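Local coordinates for putative lipoprotein LppA (Mycobacterium tuberculosis, PDB 2V7S), which is of unknown function but is a putative membrane-anchored lipoprotein confined to pathogenic mycobacteria, at residues Gln45-Gln48 against Leu49-Met53; Thr69-Ile72 against Ile73-Val77; Asp163-Asn167 against Gly168-Arg172. All blocks are in the same frame, centred on the assembly; numbering follows the deposited sequence.

The three contacts come in series along the chain, each a local arrangement between adjoining segments. Contact 1 is two consecutive turns near the end of helix 37-53, contact 2 two turns of helix 59-80, and contact 3 the tight hairpin between strands 160-166 and 169-175. Contacts 2 and 3 belong to one core: helix 59-80 packs on the six-stranded antiparallel sheet that holds the hairpin, and I73 CD1 lies 3.9 Å from F171 CD2. Contact 1 stands apart, its centre about 34 Å from that of contact 2 and on the opposite side of the chain's centre. Contacts 1 and 3 both reach the second subunit, so outlying helix and hairpin turn contribute to the assembly.

Contact 1: Gln45-Gln48 against Leu49-Met53; sequences QKIQ and LIDSM
D51 and I47 sit one turn apart and run side by side in the same direction, with I47 CG2 3.9 Å from D51 OD2. This methyl-to-carboxylate approach rides on the backbone bond D51 N to I47 O, 3.0 Å long and fairly straight at 167°. With I47 CG1 beside the backbone N (chi1 -64°), the CG2 methyl is left on the carbonyl side, where D51 OD2 meets it. The ladder of i to i+4 bonds is unbroken but uneven: L49 N donates to Q45 O at 2.9 Å, S52 N to Q48 O at 2.8 Å, and I50 N to K46 O at a long 3.3 Å, though nearly straight. Q45 O also accepts a hydrogen bond from Q45 NE2 of the second subunit. K46 O also lies against I50 CG1 at 3.5 Å, the branch beside the I50 nitrogen. S52 OG, set between its own backbone N and carbonyl carbon (chi1 76°), reaches back along the helix to give L49 O a 2.8 Å hydrogen bond. D51 OD1 is held from outside by a salt bridge to R54 NE and a hydrogen bond from G199 N, which would fix the carboxylate beside I47. I50 and selenomethionine M53 cover strand 188-189 through L189, while L49, S52 and M53 pack on L41 of the second subunit, placing helix 37-53 between the small sheet and its partner chain.

Contact 2: Thr69-Ile72 against Ile73-Val77; sequences TARI and IADRV
R71 O receives the shortest backbone bond between these two helical turns: D75 N lies 2.8 Å away, with an N-H to acceptor angle of 165°. The D75 side chain comes back over the same carbonyl, and its OD2 also lies 3.6 Å from R71 CG. R71 and D75 run side by side, yet the charged ends do not pair. R71 touches the carboxylate through CG; the bend at chi3 (-46°) comes beyond it, and R71 NE ends 5.7 Å from D75 OD2. D75 OD1 accepts a hydrogen bond from W86 NE1, a polar partner on strand 86-88.

The adjoining rungs show comparable geometry: I73 N to T69 O and A74 N to A70 O each measure 2.9 Å at 164°. At T69, CG2 approaches I73 CD1 to 3.9 Å, the two side chains crossing at a slant, while OG1 is hydrogen-bonded to Y145 OH. On a more exposed flank, R76 CG packs 3.2 Å from I72 O, the oxygen that accepts the R76 N-H. Beyond that point the arginine bends at chi3, and its NH2 forms salt bridges with E140 and E141 of helix 128-143.

A70 and A74 lie against V120, with I73 on L181 and V77 on F122, all from the large sheet. The arrangement is that of an amphipathic helix packed on one face of an antiparallel sheet, as in alpha+beta folds: small and branched apolar residues meet the strands, and charged residues tie its flanks to neighbouring elements.

Contact 3: Asp163-Asn167 against Gly168-Arg172; sequences DVQGN and GYEFR
Two carboxylates, of D163 and E170, meet at a slant on one face of the hairpin, their planes 69° apart and D163 OD2 2.5 Å from E170 OE2. So close a pair of oxygens suggests that one acid is protonated. Q165 runs beside E170 in the same direction, Q165 CG 3.5 Å from E170 CG, and Q165 NE2 donates a 3.0 Å hydrogen bond to D163 OD1 on the syn side. R172 adds a long, charge-only salt bridge from NE to D163 OD2, 4.0 Å, its NH1 pairing with D161.

On the other face the side chains of the hydrogen-bonded pair V164 and F171 (F171 N to V164 O 2.8 Å) cross obliquely, V164 CG1 3.9 Å from F171 CB. Y169 presents its ring edge to G166 O; the N167 amide and Y169 ring planes stand 40° apart, N167 ND2 3.9 Å from Y169 CE1, and N167 OD1 bonds to R40 of the second subunit. N167 and G168 are the central residues of the type I' turn from G166 to Y169, both with positive phi; Y169 N bonds to G166 O at 2.9 Å.

In the large sheet the hairpin lies between strands 149-151 and 179-184, and F171 packs against helices 59-80 and 128-143.

Contact 1: Gln45-Gln48 against Leu49-Met53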
loop_
_atom_site.group_PDB
_atom_site.type_symbol
_atom_site.label_atom_id
_atom_site.label_comp_id
_atom_site.label_asym_id
_atom_site.label_seq_id
_atom_site.Cartn_x
_atom_site.Cartn_y
_atom_site.Cartn_z
ATOM N N GLN A 45 8.883 -1.108 1.470
ATOM C CA GLN A 45 8.508 -0.300 0.330
ATOM C C GLN A 45 8.025 1.108 0.688
ATOM O O GLN A 45 8.076 1.969 -0.164
ATOM C CB GLN A 45 7.435 -1.014 -0.485
ATOM C CG GLN A 45 7.896 -2.302 -1.174
ATOM C CD GLN A 45 6.915 -2.672 -2.245
ATOM O OE1 GLN A 45 5.702 -2.613 -2.015
ATOM N NE2 GLN A 45 7.414 -2.987 -3.444
ATOM N N LYS A 46 7.501 1.305 1.903
ATOM C CA LYS A 46 7.138 2.643 2.400
ATOM C C LYS A 46 8.387 3.507 2.419
ATOM O O LYS A 46 8.363 4.682 2.024
ATOM C CB LYS A 46 6.607 2.595 3.848
ATOM C CG LYS A 46 5.423 1.686 4.100
ATOM C CD LYS A 46 5.146 1.527 5.617
ATOM C CE LYS A 46 3.712 1.031 5.833
ATOM N NZ LYS A 46 3.453 0.607 7.238
ATOM N N ILE A 47 9.481 2.913 2.889
ATOM C CA ILE A 47 10.732 3.625 2.973
ATOM C C ILE A 47 11.240 3.914 1.559
ATOM O O ILE A 47 11.596 5.035 1.246
ATOM C CB ILE A 47 11.788 2.861 3.791
ATOM C CG1 ILE A 47 11.363 2.712 5.256
ATOM C CG2 ILE A 47 13.141 3.577 3.692
ATOM C CD1 ILE A 47 11.949 1.443 5.963
ATOM N N GLN A 48 11.244 2.896 0.704
ATOM C CA GLN A 48 11.660 3.061 -0.692
ATOM C C GLN A 48 10.859 4.129 -1.456
ATOM O O GLN A 48 11.422 4.865 -2.280
ATOM C CB GLN A 48 11.592 1.708 -1.420
ATOM C CG GLN A 48 12.633 0.711 -0.904
ATOM C CD GLN A 48 12.472 -0.707 -1.446
ATOM O OE1 GLN A 48 11.560 -1.004 -2.218
ATOM N NE2 GLN A 48 13.371 -1.588 -1.035
ATOM N N LEU A 49 9.561 4.193 -1.200
ATOM C CA LEU A 49 8.683 5.171 -1.847
ATOM C C LEU A 49 9.162 6.581 -1.518
ATOM O O LEU A 49 9.394 7.415 -2.407
ATOM C CB LEU A 49 7.224 5.008 -1.385
ATOM C CG LEU A 49 6.200 5.981 -2.009
ATOM C CD1 LEU A 49 6.055 5.678 -3.459
ATOM C CD2 LEU A 49 4.845 5.784 -1.359
ATOM N N ILE A 50 9.310 6.845 -0.230
ATOM C CA ILE A 50 9.836 8.131 0.219
ATOM C C ILE A 50 11.195 8.432 -0.417
ATOM O O ILE A 50 11.383 9.504 -1.011
ATOM C CB ILE A 50 9.883 8.153 1.755
ATOM C CG1 ILE A 50 8.422 8.189 2.266
ATOM C CG2 ILE A 50 10.729 9.339 2.273
ATOM C CD1 ILE A 50 8.254 7.945 3.752
ATOM N N ASP A 51 12.121 7.478 -0.335
ATOM C CA ASP A 51 13.485 7.679 -0.836
ATOM C C ASP A 51 13.487 7.989 -2.331
ATOM O O ASP A 51 14.235 8.860 -2.809
ATOM C CB ASP A 51 14.374 6.493 -0.559
ATOM C CG ASP A 51 14.879 6.447 0.885
ATOM O OD1 ASP A 51 14.626 7.378 1.698
ATOM O OD2 ASP A 51 15.527 5.441 1.196
ATOM N N SER A 52 12.610 7.320 -3.075
ATOM C CA SER A 52 12.526 7.579 -4.519
ATOM C C SER A 52 11.995 8.978 -4.878
ATOM O O SER A 52 12.091 9.401 -6.034
ATOM C CB SER A 52 11.690 6.496 -5.210
ATOM O OG SER A 52 10.334 6.718 -4.947
HETATM N N MSE A 53 11.415 9.674 -3.903
HETATM C CA MSE A 53 10.831 11.029 -4.122
HETATM C C MSE A 53 11.759 12.167 -3.661
HETATM O O MSE A 53 11.487 13.364 -3.920
HETATM C CB MSE A 53 9.481 11.151 -3.419
HETATM C CG MSE A 53 8.360 10.437 -4.157
HETATM SE SE MSE A 53 6.730 10.387 -3.090
HETATM C CE MSE A 53 6.357 12.254 -3.137
#

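Contact 2: Thr69-Ile72 against Ile73-Val77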
loop_
_atom_site.group_PDB
_atom_site.type_symbol
_atom_site.label_atom_id
_atom_site.label_comp_id
_atom_site.label_asym_id
_atom_site.label_seq_id
_atom_site.Cartn_x
_atom_site.Cartn_y
_atom_site.Cartn_z
ATOM N N THR A 69 4.569 30.789 -10.908
ATOM C CA THR A 69 3.970 30.431 -12.206
ATOM C C THR A 69 2.579 31.036 -12.324
ATOM O O THR A 69 2.191 31.501 -13.395
ATOM C CB THR A 69 3.932 28.903 -12.399
ATOM O OG1 THR A 69 5.280 28.477 -12.663
ATOM C CG2 THR A 69 3.037 28.505 -13.606
ATOM N N ALA A 70 1.827 31.026 -11.228
ATOM C CA ALA A 70 0.503 31.661 -11.241
ATOM C C ALA A 70 0.625 33.135 -11.593
ATOM O O ALA A 70 -0.202 33.639 -12.383
ATOM C CB ALA A 70 -0.226 31.503 -9.869
ATOM N N ARG A 71 1.602 33.823 -10.971
ATOM C CA ARG A 71 1.924 35.240 -11.278
ATOM C C ARG A 71 2.222 35.388 -12.775
ATOM O O ARG A 71 1.696 36.269 -13.439
ATOM C CB ARG A 71 3.126 35.736 -10.457
ATOM C CG ARG A 71 3.604 37.209 -10.781
ATOM C CD ARG A 71 4.812 37.680 -9.880
ATOM N NE ARG A 71 4.590 37.343 -8.458
ATOM C CZ ARG A 71 5.286 36.428 -7.764
ATOM N NH1 ARG A 71 6.318 35.783 -8.317
ATOM N NH2 ARG A 71 4.976 36.175 -6.492
ATOM N N ILE A 72 3.078 34.522 -13.298
ATOM C CA ILE A 72 3.435 34.594 -14.713
ATOM C C ILE A 72 2.193 34.506 -15.602
ATOM O O ILE A 72 2.058 35.283 -16.578
ATOM C CB ILE A 72 4.454 33.500 -15.081
ATOM C CG1 ILE A 72 5.828 33.885 -14.513
ATOM C CG2 ILE A 72 4.577 33.309 -16.636
ATOM C CD1 ILE A 72 6.809 32.712 -14.481
ATOM N N ILE A 73 1.333 33.535 -15.309
ATOM C CA ILE A 73 0.108 33.340 -16.097
ATOM C C ILE A 73 -0.787 34.591 -15.987
ATOM O O ILE A 73 -1.293 35.096 -16.996
ATOM C CB ILE A 73 -0.681 32.073 -15.641
ATOM C CG1 ILE A 73 0.070 30.785 -16.056
ATOM C CG2 ILE A 73 -2.138 32.063 -16.258
ATOM C CD1 ILE A 73 -0.365 29.534 -15.279
ATOM N N ALA A 74 -1.018 35.030 -14.751
ATOM C CA ALA A 74 -1.912 36.157 -14.482
ATOM C C ALA A 74 -1.395 37.415 -15.192
ATOM O O ALA A 74 -2.186 38.161 -15.766
ATOM C CB ALA A 74 -2.028 36.370 -12.956
ATOM N N ASP A 75 -0.084 37.649 -15.144
ATOM C CA ASP A 75 0.546 38.800 -15.822
ATOM C C ASP A 75 0.381 38.754 -17.333
ATOM O O ASP A 75 0.002 39.744 -17.928
ATOM C CB ASP A 75 2.038 38.946 -15.469
ATOM C CG ASP A 75 2.240 39.660 -14.153
ATOM O OD1 ASP A 75 1.344 40.415 -13.753
ATOM O OD2 ASP A 75 3.286 39.496 -13.520
ATOM N N ARG A 76 0.636 37.607 -17.926
ATOM C CA ARG A 76 0.498 37.382 -19.362
ATOM C C ARG A 76 -0.999 37.527 -19.756
ATOM O O ARG A 76 -1.330 38.099 -20.793
ATOM C CB ARG A 76 1.004 35.962 -19.695
ATOM C CG ARG A 76 2.574 35.766 -19.700
ATOM C CD ARG A 76 2.911 34.416 -20.327
ATOM N NE ARG A 76 2.516 34.501 -21.734
ATOM C CZ ARG A 76 2.276 33.487 -22.548
ATOM N NH1 ARG A 76 1.909 33.743 -23.797
ATOM N NH2 ARG A 76 2.398 32.237 -22.132
ATOM N N VAL A 77 -1.889 37.027 -18.900
ATOM C CA VAL A 77 -3.331 37.144 -19.173
ATOM C C VAL A 77 -3.747 38.604 -19.177
ATOM O O VAL A 77 -4.402 39.069 -20.108
ATOM C CB VAL A 77 -4.212 36.300 -18.207
ATOM C CG1 VAL A 77 -5.689 36.670 -18.388
ATOM C CG2 VAL A 77 -4.017 34.817 -18.505
#

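Contact 3: Asp163-Asn167 against Gly168-Arg172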
loop_
_atom_site.group_PDB
_atom_site.type_symbol
_atom_site.label_atom_id
_atom_site.label_comp_id
_atom_site.label_asym_id
_atom_site.label_seq_id
_atom_site.Cartn_x
_atom_site.Cartn_y
_atom_site.Cartn_z
ATOM N N ASP A 163 -9.786 23.540 -17.653
ATOM C CA ASP A 163 -8.969 22.785 -16.708
ATOM C C ASP A 163 -7.980 21.950 -17.540
ATOM O O ASP A 163 -8.374 21.366 -18.554
ATOM C CB ASP A 163 -9.908 21.910 -15.868
ATOM C CG ASP A 163 -9.205 21.205 -14.716
ATOM O OD1 ASP A 163 -8.572 20.164 -14.960
ATOM O OD2 ASP A 163 -9.324 21.680 -13.558
ATOM N N VAL A 164 -6.710 21.947 -17.145
ATOM C CA VAL A 164 -5.689 21.136 -17.815
ATOM C C VAL A 164 -4.822 20.453 -16.744
ATOM O O VAL A 164 -4.360 21.107 -15.752
ATOM C CB VAL A 164 -4.892 21.942 -18.909
ATOM C CG1 VAL A 164 -4.125 23.124 -18.327
ATOM C CG2 VAL A 164 -3.930 21.014 -19.728
ATOM N N GLN A 165 -4.663 19.131 -16.909
ATOM C CA GLN A 165 -3.965 18.308 -15.924
ATOM C C GLN A 165 -2.978 17.367 -16.588
ATOM O O GLN A 165 -3.055 17.085 -17.775
ATOM C CB GLN A 165 -4.938 17.419 -15.145
ATOM C CG GLN A 165 -6.132 18.070 -14.543
ATOM C CD GLN A 165 -7.077 17.032 -13.994
ATOM O OE1 GLN A 165 -6.708 15.855 -13.874
ATOM N NE2 GLN A 165 -8.285 17.450 -13.638
ATOM N N GLY A 166 -2.064 16.857 -15.774
ATOM C CA GLY A 166 -1.097 15.886 -16.238
ATOM C C GLY A 166 0.098 15.952 -15.317
ATOM O O GLY A 166 0.408 17.022 -14.773
ATOM N N ASN A 167 0.763 14.806 -15.143
ATOM C CA ASN A 167 2.003 14.746 -14.398
ATOM C C ASN A 167 1.738 15.105 -12.936
ATOM O O ASN A 167 2.635 15.505 -12.192
ATOM C CB ASN A 167 3.031 15.668 -15.067
ATOM C CG ASN A 167 4.476 15.384 -14.641
ATOM O OD1 ASN A 167 4.853 14.237 -14.361
ATOM N ND2 ASN A 167 5.308 16.433 -14.648
ATOM N N GLY A 168 0.498 14.907 -12.506
ATOM C CA GLY A 168 0.120 15.260 -11.143
ATOM C C GLY A 168 -0.152 16.747 -10.882
ATOM O O GLY A 168 -0.483 17.108 -9.742
ATOM N N TYR A 169 -0.083 17.579 -11.927
ATOM C CA TYR A 169 -0.488 19.004 -11.830
ATOM C C TYR A 169 -1.894 19.229 -12.345
ATOM O O TYR A 169 -2.441 18.410 -13.140
ATOM C CB TYR A 169 0.483 19.939 -12.585
ATOM C CG TYR A 169 1.879 19.903 -12.028
ATOM C CD1 TYR A 169 2.727 18.815 -12.316
ATOM C CD2 TYR A 169 2.368 20.945 -11.224
ATOM C CE1 TYR A 169 4.020 18.768 -11.833
ATOM C CE2 TYR A 169 3.666 20.880 -10.697
ATOM C CZ TYR A 169 4.462 19.770 -11.013
ATOM O OH TYR A 169 5.736 19.673 -10.550
ATOM N N GLU A 170 -2.501 20.328 -11.873
ATOM C CA GLU A 170 -3.817 20.716 -12.365
ATOM C C GLU A 170 -3.867 22.243 -12.382
ATOM O O GLU A 170 -3.588 22.856 -11.374
ATOM C CB GLU A 170 -4.974 20.094 -11.538
ATOM C CG GLU A 170 -6.416 20.557 -12.031
ATOM C CD GLU A 170 -7.599 20.002 -11.222
ATOM O OE1 GLU A 170 -7.400 19.309 -10.198
ATOM O OE2 GLU A 170 -8.766 20.253 -11.600
ATOM N N PHE A 171 -4.184 22.828 -13.540
ATOM C CA PHE A 171 -4.309 24.286 -13.692
ATOM C C PHE A 171 -5.733 24.553 -14.030
ATOM O O PHE A 171 -6.251 23.956 -14.964
ATOM C CB PHE A 171 -3.421 24.798 -14.840
ATOM C CG PHE A 171 -1.926 24.651 -14.586
ATOM C CD1 PHE A 171 -1.331 23.396 -14.499
ATOM C CD2 PHE A 171 -1.116 25.781 -14.454
ATOM C CE1 PHE A 171 0.054 23.277 -14.276
ATOM C CE2 PHE A 171 0.250 25.656 -14.210
ATOM C CZ PHE A 171 0.833 24.415 -14.128
ATOM N N ARG A 172 -6.378 25.478 -13.312
ATOM C CA ARG A 172 -7.804 25.718 -13.548
ATOM C C ARG A 172 -8.140 27.212 -13.543
ATOM O O ARG A 172 -7.834 27.931 -12.582
ATOM C CB ARG A 172 -8.658 25.028 -12.488
ATOM C CG ARG A 172 -10.117 24.922 -12.932
ATOM C CD ARG A 172 -10.962 24.202 -11.900
ATOM N NE ARG A 172 -12.320 24.026 -12.398
ATOM C CZ ARG A 172 -13.319 23.508 -11.691
ATOM N NH1 ARG A 172 -14.515 23.382 -12.247
ATOM N NH2 ARG A 172 -13.124 23.133 -10.425
#